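Local coordinates for protein polyguluronate lyase (Corynebacterium sp., PDB 1UAI) that probably cleaves poly(alpha-L-guluronate), the guluronate-rich part of alginate, as a lyase with a jellyroll beta-sandwich fold, at residues A[13-22]-A[30-41]. Numbering follows the deposited sequence.
Sequences LTDWKVTLPI and EIEQPALDTFAT
Glu30 uses both carboxylate oxygens to hold Lys17 and Thr19 across the antiparallel hairpin of strands 16-20 and 27-31. The hairpin lies at the edge of one sheet of the jellyroll beta-sandwich; strand 72-79 pairs with the other side of 16-20. Glu30 OE1 takes a salt bridge from Lys17 NZ at 2.9 Å, on the syn side and 24° out of the carboxylate plane. Glu30 OE2 accepts a short hydrogen bond, 2.6 Å, from Thr19 OG1, which comes from above that plane. Two donors fix the rotation of the carboxylate and probably favour its charged form.

Lys17 runs out straight beyond CG, alongside Glu32. A water bridges Lys17 NZ and Glu32 OE2, which stay beyond salt-bridge range. Val18 and Ile31 make the hydrogen-bonded pair of the hairpin; Thr19 and Glu30 form the adjacent non-hydrogen-bonded pair.

A second water joins Trp16 O to Gln33 N. A bend in the Gln33 chain (chi2 -66°) turns its amide back to Leu13, where Gln33 NE2 donates to Leu13 O at 2.9 Å from about 70° out of the carbonyl plane.

The face of the hairpin that carries Val18 and Ile31 is apolar. After the cis peptide before Pro34, the 3-10 turn 35-37 brings Leu36 back against strand 16-20. Leu36 CD1 meets Val18 CG1 at 3.8 Å, while CD2 lies against Trp16 O. Phe45 of strand 45-47, in the facing sheet, touches Leu13, Val18, Leu20 and Leu36, and Trp16 packs on Leu219 and Val221 of the same sheet, so this face turns inward. Leu20 and Thr41 meet tip to tip through CD2 and CG2. Leu20 CD1 reaches Phe39 CZ at 3.7 Å, and Ile31 CG1 sits over the centre of one face of that ring, 3.6 Å above its plane.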
loop_
_atom_site.group_PDB
_atom_site.type_symbol
_atom_site.label_atom_id
_atom_site.label_comp_id
_atom_site.label_asym_id
_atom_site.label_seq_id
_atom_site.Cartn_x
_atom_site.Cartn_y
_atom_site.Cartn_z
ATOM N N LEU A 13 7.111 -3.641 -11.947
ATOM C CA LEU A 13 7.362 -4.210 -10.630
ATOM C C LEU A 13 8.801 -4.660 -10.408
ATOM O O LEU A 13 9.088 -5.373 -9.448
ATOM C CB LEU A 13 6.410 -5.385 -10.385
ATOM C CG LEU A 13 4.918 -5.043 -10.436
ATOM C CD1 LEU A 13 4.106 -6.289 -10.120
ATOM C CD2 LEU A 13 4.605 -3.934 -9.441
ATOM N N THR A 14 9.706 -4.223 -11.276
ATOM C CA THR A 14 11.110 -4.599 -11.166
ATOM C C THR A 14 11.690 -4.379 -9.770
ATOM O O THR A 14 12.298 -5.286 -9.192
ATOM C CB THR A 14 11.969 -3.818 -12.177
ATOM O OG1 THR A 14 11.545 -4.138 -13.507
ATOM C CG2 THR A 14 13.441 -4.174 -12.020
ATOM N N ASP A 15 11.499 -3.181 -9.227
ATOM C CA ASP A 15 12.035 -2.863 -7.913
ATOM C C ASP A 15 11.011 -2.929 -6.789
ATOM O O ASP A 15 10.864 -2.003 -5.983
ATOM C CB ASP A 15 12.729 -1.500 -7.952
ATOM C CG ASP A 15 14.040 -1.553 -8.709
ATOM O OD1 ASP A 15 14.869 -2.426 -8.377
ATOM O OD2 ASP A 15 14.242 -0.733 -9.630
ATOM N N TRP A 16 10.322 -4.064 -6.740
ATOM C CA TRP A 16 9.309 -4.331 -5.734
ATOM C C TRP A 16 9.229 -5.825 -5.468
ATOM O O TRP A 16 9.747 -6.639 -6.236
ATOM C CB TRP A 16 7.924 -3.895 -6.226
ATOM C CG TRP A 16 7.798 -2.451 -6.548
ATOM C CD1 TRP A 16 7.999 -1.856 -7.758
ATOM C CD2 TRP A 16 7.466 -1.406 -5.632
ATOM N NE1 TRP A 16 7.811 -0.498 -7.653
ATOM C CE2 TRP A 16 7.483 -0.196 -6.358
ATOM C CE3 TRP A 16 7.155 -1.373 -4.267
ATOM C CZ2 TRP A 16 7.200 1.038 -5.763
ATOM C CZ3 TRP A 16 6.875 -0.149 -3.675
ATOM C CH2 TRP A 16 6.900 1.041 -4.425
ATOM N N LYS A 17 8.589 -6.163 -4.356
ATOM C CA LYS A 17 8.296 -7.543 -4.004
ATOM C C LYS A 17 6.881 -7.422 -3.445
ATOM O O LYS A 17 6.445 -6.319 -3.098
ATOM C CB LYS A 17 9.261 -8.116 -2.953
ATOM C CG LYS A 17 9.115 -7.584 -1.542
ATOM C CD LYS A 17 9.972 -8.398 -0.572
ATOM C CE LYS A 17 9.898 -7.843 0.843
ATOM N NZ LYS A 17 10.671 -8.664 1.818
ATOM N N VAL A 18 6.149 -8.527 -3.385
ATOM C CA VAL A 18 4.791 -8.474 -2.871
ATOM C C VAL A 18 4.600 -9.386 -1.665
ATOM O O VAL A 18 5.166 -10.484 -1.601
ATOM C CB VAL A 18 3.757 -8.852 -3.977
ATOM C CG1 VAL A 18 3.896 -10.323 -4.359
ATOM C CG2 VAL A 18 2.338 -8.539 -3.501
ATOM N N THR A 19 3.827 -8.900 -0.697
ATOM C CA THR A 19 3.489 -9.658 0.505
ATOM C C THR A 19 1.996 -9.921 0.360
ATOM O O THR A 19 1.227 -9.005 0.050
ATOM C CB THR A 19 3.751 -8.853 1.787
ATOM O OG1 THR A 19 5.129 -8.467 1.833
ATOM C CG2 THR A 19 3.414 -9.689 3.020
ATOM N N LEU A 20 1.596 -11.166 0.592
ATOM C CA LEU A 20 0.214 -11.592 0.412
ATOM C C LEU A 20 -0.549 -11.918 1.691
ATOM O O LEU A 20 0.030 -11.986 2.775
ATOM C CB LEU A 20 0.211 -12.818 -0.505
ATOM C CG LEU A 20 0.938 -12.622 -1.837
ATOM C CD1 LEU A 20 1.248 -13.972 -2.464
ATOM C CD2 LEU A 20 0.087 -11.767 -2.764
ATOM N N PRO A 21 -1.874 -12.112 1.573
ATOM C CA PRO A 21 -2.732 -12.441 2.713
ATOM C C PRO A 21 -2.978 -13.947 2.823
ATOM O O PRO A 21 -3.907 -14.389 3.502
ATOM C CB PRO A 21 -4.004 -11.665 2.412
ATOM C CG PRO A 21 -4.115 -11.814 0.935
ATOM C CD PRO A 21 -2.688 -11.623 0.442
ATOM N N ILE A 22 -2.148 -14.723 2.130
ATOM C CA ILE A 22 -2.235 -16.178 2.162
ATOM C C ILE A 22 -0.876 -16.713 2.595
ATOM O O ILE A 22 0.103 -15.967 2.648
ATOM C CB ILE A 22 -2.604 -16.772 0.777
ATOM C CG1 ILE A 22 -1.589 -16.332 -0.281
ATOM C CG2 ILE A 22 -4.010 -16.340 0.388
ATOM C CD1 ILE A 22 -1.840 -16.929 -1.655
ATOM N N GLU A 30 5.461 -14.281 0.384
ATOM C CA GLU A 30 6.032 -13.161 -0.350
ATOM C C GLU A 30 6.618 -13.694 -1.649
ATOM O O GLU A 30 7.151 -14.806 -1.692
ATOM C CB GLU A 30 7.144 -12.469 0.443
ATOM C CG GLU A 30 6.705 -11.848 1.754
ATOM C CD GLU A 30 7.671 -10.782 2.241
ATOM O OE1 GLU A 30 8.898 -10.948 2.055
ATOM O OE2 GLU A 30 7.204 -9.778 2.819
ATOM N N ILE A 31 6.499 -12.906 -2.711
ATOM C CA ILE A 31 7.050 -13.284 -4.002
ATOM C C ILE A 31 7.972 -12.162 -4.453
ATOM O O ILE A 31 7.572 -10.994 -4.499
ATOM C CB ILE A 31 5.953 -13.495 -5.069
ATOM C CG1 ILE A 31 5.026 -14.641 -4.652
ATOM C CG2 ILE A 31 6.598 -13.813 -6.413
ATOM C CD1 ILE A 31 5.711 -15.989 -4.543
ATOM N N GLU A 32 9.211 -12.523 -4.765
ATOM C CA GLU A 32 10.209 -11.559 -5.204
ATOM C C GLU A 32 10.544 -11.793 -6.669
ATOM O O GLU A 32 10.109 -12.779 -7.269
ATOM C CB GLU A 32 11.490 -11.716 -4.377
ATOM C CG GLU A 32 11.262 -11.749 -2.876
ATOM C CD GLU A 32 12.542 -11.988 -2.088
ATOM O OE1 GLU A 32 13.394 -12.781 -2.545
ATOM O OE2 GLU A 32 12.687 -11.394 -0.999
ATOM N N GLN A 33 11.311 -10.872 -7.241
ATOM C CA GLN A 33 11.757 -11.003 -8.621
ATOM C C GLN A 33 12.799 -12.120 -8.622
ATOM O O GLN A 33 13.466 -12.350 -7.612
ATOM C CB GLN A 33 12.408 -9.702 -9.099
ATOM C CG GLN A 33 11.439 -8.556 -9.342
ATOM C CD GLN A 33 10.500 -8.825 -10.502
ATOM O OE1 GLN A 33 10.722 -9.740 -11.297
ATOM N NE2 GLN A 33 9.453 -8.018 -10.614
ATOM N N PRO A 34 12.968 -12.815 -9.756
ATOM C CA PRO A 34 12.250 -12.609 -11.017
ATOM C C PRO A 34 10.914 -13.342 -11.136
ATOM O O PRO A 34 10.185 -13.132 -12.100
ATOM C CB PRO A 34 13.255 -13.086 -12.056
ATOM C CG PRO A 34 13.879 -14.249 -11.367
ATOM C CD PRO A 34 14.099 -13.744 -9.949
ATOM N N ALA A 35 10.591 -14.205 -10.177
ATOM C CA ALA A 35 9.327 -14.937 -10.238
ATOM C C ALA A 35 8.131 -13.987 -10.267
ATOM O O ALA A 35 7.106 -14.285 -10.882
ATOM C CB ALA A 35 9.208 -15.886 -9.054
ATOM N N LEU A 36 8.266 -12.845 -9.601
ATOM C CA LEU A 36 7.188 -11.868 -9.547
ATOM C C LEU A 36 6.753 -11.405 -10.937
ATOM O O LEU A 36 5.587 -11.060 -11.142
ATOM C CB LEU A 36 7.613 -10.660 -8.703
ATOM C CG LEU A 36 6.587 -9.536 -8.515
ATOM C CD1 LEU A 36 5.297 -10.094 -7.926
ATOM C CD2 LEU A 36 7.172 -8.465 -7.605
ATOM N N ASP A 37 7.680 -11.418 -11.893
ATOM C CA ASP A 37 7.376 -10.979 -13.252
ATOM C C ASP A 37 6.246 -11.768 -13.908
ATOM O O ASP A 37 5.552 -11.249 -14.783
ATOM C CB ASP A 37 8.632 -11.051 -14.125
ATOM C CG ASP A 37 8.442 -10.375 -15.470
ATOM O OD1 ASP A 37 8.088 -9.178 -15.489
ATOM O OD2 ASP A 37 8.646 -11.040 -16.507
ATOM N N THR A 38 6.065 -13.020 -13.502
ATOM C CA THR A 38 4.991 -13.834 -14.060
ATOM C C THR A 38 4.190 -14.496 -12.943
ATOM O O THR A 38 3.831 -15.668 -13.028
ATOM C CB THR A 38 5.534 -14.912 -15.038
ATOM O OG1 THR A 38 6.583 -15.660 -14.410
ATOM C CG2 THR A 38 6.071 -14.258 -16.302
ATOM N N PHE A 39 3.903 -13.721 -11.899
ATOM C CA PHE A 39 3.146 -14.206 -10.752
ATOM C C PHE A 39 1.801 -13.515 -10.590
ATOM O O PHE A 39 1.682 -12.301 -10.770
ATOM C CB PHE A 39 3.932 -13.999 -9.455
ATOM C CG PHE A 39 3.158 -14.377 -8.220
ATOM C CD1 PHE A 39 2.926 -15.715 -7.917
ATOM C CD2 PHE A 39 2.613 -13.399 -7.390
ATOM C CE1 PHE A 39 2.162 -16.077 -6.811
ATOM C CE2 PHE A 39 1.845 -13.751 -6.280
ATOM C CZ PHE A 39 1.620 -15.094 -5.992
ATOM N N ALA A 40 0.795 -14.302 -10.234
ATOM C CA ALA A 40 -0.543 -13.790 -9.982
ATOM C C ALA A 40 -1.261 -14.797 -9.098
ATOM O O ALA A 40 -1.010 -15.999 -9.187
ATOM C CB ALA A 40 -1.309 -13.604 -11.286
ATOM N N THR A 41 -2.127 -14.305 -8.222
ATOM C CA THR A 41 -2.908 -15.178 -7.359
ATOM C C THR A 41 -4.247 -14.496 -7.096
ATOM O O THR A 41 -4.349 -13.564 -6.298
ATOM C CB THR A 41 -2.169 -15.496 -6.030
ATOM O OG1 THR A 41 -2.975 -16.379 -5.239
ATOM C CG2 THR A 41 -1.870 -14.227 -5.243
HETATM O O HOH W 1 11.772 -8.559 -5.615
HETATM O O HOH W 2 13.064 -9.480 0.693
#